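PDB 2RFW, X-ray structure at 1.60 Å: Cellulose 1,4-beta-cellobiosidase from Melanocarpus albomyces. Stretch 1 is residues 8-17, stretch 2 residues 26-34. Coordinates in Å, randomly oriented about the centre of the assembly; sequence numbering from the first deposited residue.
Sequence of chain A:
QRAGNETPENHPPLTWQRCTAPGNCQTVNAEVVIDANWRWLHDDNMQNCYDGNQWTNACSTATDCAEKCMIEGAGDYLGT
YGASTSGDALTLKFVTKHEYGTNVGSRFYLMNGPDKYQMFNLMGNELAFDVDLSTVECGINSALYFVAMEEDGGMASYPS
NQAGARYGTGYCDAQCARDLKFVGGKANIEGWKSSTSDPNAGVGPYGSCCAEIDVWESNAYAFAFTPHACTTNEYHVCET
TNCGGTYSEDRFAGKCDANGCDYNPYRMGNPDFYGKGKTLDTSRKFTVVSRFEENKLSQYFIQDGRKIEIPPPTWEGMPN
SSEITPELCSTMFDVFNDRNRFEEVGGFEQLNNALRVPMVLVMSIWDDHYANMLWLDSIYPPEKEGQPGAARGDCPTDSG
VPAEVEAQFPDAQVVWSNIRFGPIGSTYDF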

# COMPACT_ATOMS: atom_id res chain seq x y z
N PRO A 8 -24.46 8.15 6.09
CA PRO A 8 -23.44 8.89 6.84
C PRO A 8 -22.07 8.21 6.79
O PRO A 8 -21.92 7.03 6.50
CB PRO A 8 -23.98 8.86 8.27
CG PRO A 8 -25.19 7.98 8.27
CD PRO A 8 -25.72 8.05 6.86
N GLU A 9 -21.01 8.97 7.08
CA GLU A 9 -19.66 8.41 7.12
C GLU A 9 -19.17 8.38 8.55
O GLU A 9 -18.94 9.42 9.17
CB GLU A 9 -18.73 9.22 6.22
CG GLU A 9 -17.26 8.86 6.34
CD GLU A 9 -16.94 7.44 5.97
OE1 GLU A 9 -15.82 6.96 6.27
OE2 GLU A 9 -17.81 6.76 5.37
N ASN A 10 -18.99 7.20 9.14
CA ASN A 10 -18.50 7.21 10.52
C ASN A 10 -17.16 6.48 10.61
O ASN A 10 -17.07 5.25 10.64
CB ASN A 10 -19.55 6.61 11.45
CG ASN A 10 -20.90 7.28 11.42
OD1 ASN A 10 -21.10 8.40 11.90
ND2 ASN A 10 -21.89 6.60 10.85
N HIS A 11 -16.07 7.25 10.65
CA HIS A 11 -14.74 6.66 10.81
C HIS A 11 -14.68 5.72 12.00
O HIS A 11 -15.33 6.02 13.01
CB HIS A 11 -13.70 7.78 10.96
CG HIS A 11 -13.85 8.76 9.82
ND1 HIS A 11 -14.60 9.90 9.92
CD2 HIS A 11 -13.38 8.74 8.55
CE1 HIS A 11 -14.57 10.57 8.78
NE2 HIS A 11 -13.83 9.88 7.93
N PRO A 12 -13.95 4.62 11.93
CA PRO A 12 -13.63 3.80 13.10
C PRO A 12 -12.39 4.35 13.80
O PRO A 12 -11.33 4.51 13.18
CB PRO A 12 -13.30 2.43 12.52
CG PRO A 12 -13.53 2.51 11.06
CD PRO A 12 -13.38 3.98 10.72
N PRO A 13 -12.54 4.63 15.08
CA PRO A 13 -11.49 5.32 15.84
C PRO A 13 -10.20 4.51 15.91
O PRO A 13 -10.18 3.34 15.53
CB PRO A 13 -12.10 5.45 17.24
CG PRO A 13 -13.14 4.37 17.28
CD PRO A 13 -13.73 4.33 15.89
N LEU A 14 -9.13 5.13 16.41
CA LEU A 14 -7.85 4.41 16.43
C LEU A 14 -6.79 5.12 17.26
O LEU A 14 -6.48 6.31 17.12
CB LEU A 14 -7.37 4.23 14.99
CG LEU A 14 -6.72 2.90 14.63
CD1 LEU A 14 -7.74 1.95 14.01
CD2 LEU A 14 -5.54 3.11 13.69
N THR A 15 -6.18 4.38 18.20
CA THR A 15 -5.09 5.01 18.94
C THR A 15 -3.74 4.68 18.30
O THR A 15 -3.53 3.59 17.77
CB THR A 15 -4.99 4.58 20.41
OG1 THR A 15 -4.64 3.19 20.47
CG2 THR A 15 -6.31 4.77 21.12
N TRP A 16 -2.86 5.66 18.41
CA TRP A 16 -1.45 5.59 18.05
C TRP A 16 -0.72 6.67 18.83
O TRP A 16 -1.32 7.44 19.59
CB TRP A 16 -1.24 5.73 16.55
CG TRP A 16 -1.37 7.14 16.04
CD1 TRP A 16 -2.53 7.77 15.71
CD2 TRP A 16 -0.31 8.09 15.80
NE1 TRP A 16 -2.27 9.05 15.27
CE2 TRP A 16 -0.92 9.26 15.32
CE3 TRP A 16 1.08 8.06 15.94
CZ2 TRP A 16 -0.20 10.41 14.97
CZ3 TRP A 16 1.79 9.19 15.59
CH2 TRP A 16 1.16 10.34 15.12
N GLN A 17 0.60 6.74 18.67
CA GLN A 17 1.28 7.75 19.48
C GLN A 17 2.59 8.21 18.86
O GLN A 17 3.06 7.66 17.87
CB GLN A 17 1.55 7.18 20.87
CG GLN A 17 2.37 5.90 20.94
CD GLN A 17 2.03 5.11 22.19
OE1 GLN A 17 2.83 4.31 22.68
NE2 GLN A 17 0.83 5.36 22.71
N GLN A 26 2.92 8.58 24.03
CA GLN A 26 1.62 9.07 24.50
C GLN A 26 0.64 9.17 23.33
O GLN A 26 1.06 9.58 22.24
CB GLN A 26 1.75 10.42 25.20
CG GLN A 26 0.47 11.26 25.17
CD GLN A 26 -0.42 10.98 26.37
OE1 GLN A 26 -0.64 9.83 26.71
NE2 GLN A 26 -0.92 12.04 27.00
N THR A 27 -0.60 8.80 23.56
CA THR A 27 -1.59 8.54 22.54
C THR A 27 -2.04 9.76 21.74
O THR A 27 -2.02 10.89 22.23
CB THR A 27 -2.89 7.94 23.15
OG1 THR A 27 -2.58 7.31 24.39
CG2 THR A 27 -3.47 6.87 22.23
N VAL A 28 -2.47 9.45 20.53
CA VAL A 28 -3.12 10.27 19.54
C VAL A 28 -4.47 9.62 19.22
O VAL A 28 -4.57 8.62 18.51
CB VAL A 28 -2.36 10.38 18.20
CG1 VAL A 28 -3.04 11.41 17.30
CG2 VAL A 28 -0.90 10.69 18.44
N ASN A 29 -5.53 10.19 19.78
CA ASN A 29 -6.79 9.49 19.45
C ASN A 29 -7.06 9.79 17.99
O ASN A 29 -7.16 10.96 17.62
CB ASN A 29 -7.87 9.92 20.44
CG ASN A 29 -7.48 9.24 21.75
OD1 ASN A 29 -7.80 9.66 22.85
ND2 ASN A 29 -6.73 8.16 21.55
N ALA A 30 -7.12 8.75 17.15
CA ALA A 30 -7.31 9.15 15.75
C ALA A 30 -8.58 8.53 15.19
O ALA A 30 -9.64 8.59 15.81
CB ALA A 30 -6.07 8.79 14.95
N GLU A 31 -8.46 7.95 14.00
CA GLU A 31 -9.58 7.33 13.31
C GLU A 31 -9.12 7.04 11.88
O GLU A 31 -8.24 7.71 11.37
CB GLU A 31 -10.81 8.23 13.28
CG GLU A 31 -10.57 9.52 12.52
CD GLU A 31 -11.57 10.61 12.84
OE1 GLU A 31 -11.56 11.17 13.95
OE2 GLU A 31 -12.36 10.94 11.94
N VAL A 32 -9.70 6.02 11.26
CA VAL A 32 -9.24 5.67 9.93
C VAL A 32 -10.39 5.82 8.94
O VAL A 32 -11.56 5.88 9.33
CB VAL A 32 -8.69 4.23 9.80
CG1 VAL A 32 -7.32 4.11 10.45
CG2 VAL A 32 -9.66 3.23 10.42
N VAL A 33 -9.98 5.87 7.67
CA VAL A 33 -10.98 5.96 6.61
C VAL A 33 -10.69 4.95 5.50
O VAL A 33 -9.55 4.54 5.30
CB VAL A 33 -11.02 7.38 6.01
CG1 VAL A 33 -9.90 7.53 4.99
CG2 VAL A 33 -12.37 7.67 5.39
N ILE A 34 -11.71 4.55 4.75
CA ILE A 34 -11.48 3.68 3.61
C ILE A 34 -11.35 4.50 2.33
O ILE A 34 -12.06 5.48 2.10
CB ILE A 34 -12.57 2.61 3.47
CG1 ILE A 34 -12.10 1.31 2.80
CG2 ILE A 34 -13.79 3.15 2.74
CD1 ILE A 34 -12.94 0.10 3.17
O HOH W 1 -14.83 10.95 12.91

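What ties the two backbones together? Four main-chain hydrogen bonds join the stretches, three of them where the strands pair, loosely and in an antiparallel sense, and one, at Pro 12, just before the first strand. The best formed joins Val 32 N to Pro 12 O at 2.9 Å. Two shorter ones repeat the pattern, Ala 30 N to Leu 14 O and Val 28 N to Trp 16 O, each 2.5 Å long. The return bond, from Trp 16 N to Val 28 O, is weak at 3.4 Å. Three of the four donors lie on the second stretch. Pro 12 has no amide hydrogen: its N lies 3.7 Å from Val 32 O but cannot donate to it, while its carbonyl accepts. Pro 12 O also receives a CA-H...O contact from Glu 31 CA at 3.3 Å, and Trp 16 O receives one from Thr 27 CA at 3.2 Å. The fit is not perfect, for Glu 31 N and Val 32 O are buried without a partner.

How do His 11 and Glu 31 meet? Their closest atoms, His 11 ND1 and Glu 31 OE2, are 3.2 Å apart, but the angle is too poor for a direct hydrogen bond. A water links them instead, donating to Glu 31 OE2 at 2.7 Å and hydrogen-bonding with His 11 ND1 at 3.2 Å. The imidazole suits this place because its other nitrogen, NE2, is bonded elsewhere in the structure, while the ring edge lies near Val 33, with His 11 CD2 3.5 Å from Val 33 CG2.

What packs around Trp 16? The side chain leaves on the same sheet face as Leu 14, and with chi1 at 77° its indole end comes nearer the second stretch, where Val 28 sits over one face of it. Val 28 CB lies 3.5 Å from the centroid of the five-membered ring of Trp 16, a CH-pi contact. Ala 30 is at the ring edge, its CB 3.8 Å from Trp 16 CD1. A broad aromatic surface can thus serve two small aliphatic neighbours at once.

Where does the apolar packing continue? Val 32, the residue most covered by the opposing stretch, meets Leu 14 and Pro 12: CG1 lies 3.8 Å from Leu 14 CD2, and CG2 lies 3.8 Å from Pro 12 CD. The buried Leu 14 shares a face of the sheet with Trp 16, Val 28 and Ala 30, and that face is wholly apolar apart from the indole nitrogen. Thr 15, Asn 29 and Glu 31 lie on the other face with Pro 13, where Thr 15 CG2 approaches Asn 29 ND2 at 3.4 Å. Altogether the contact buries 781 Å², summed over both sides.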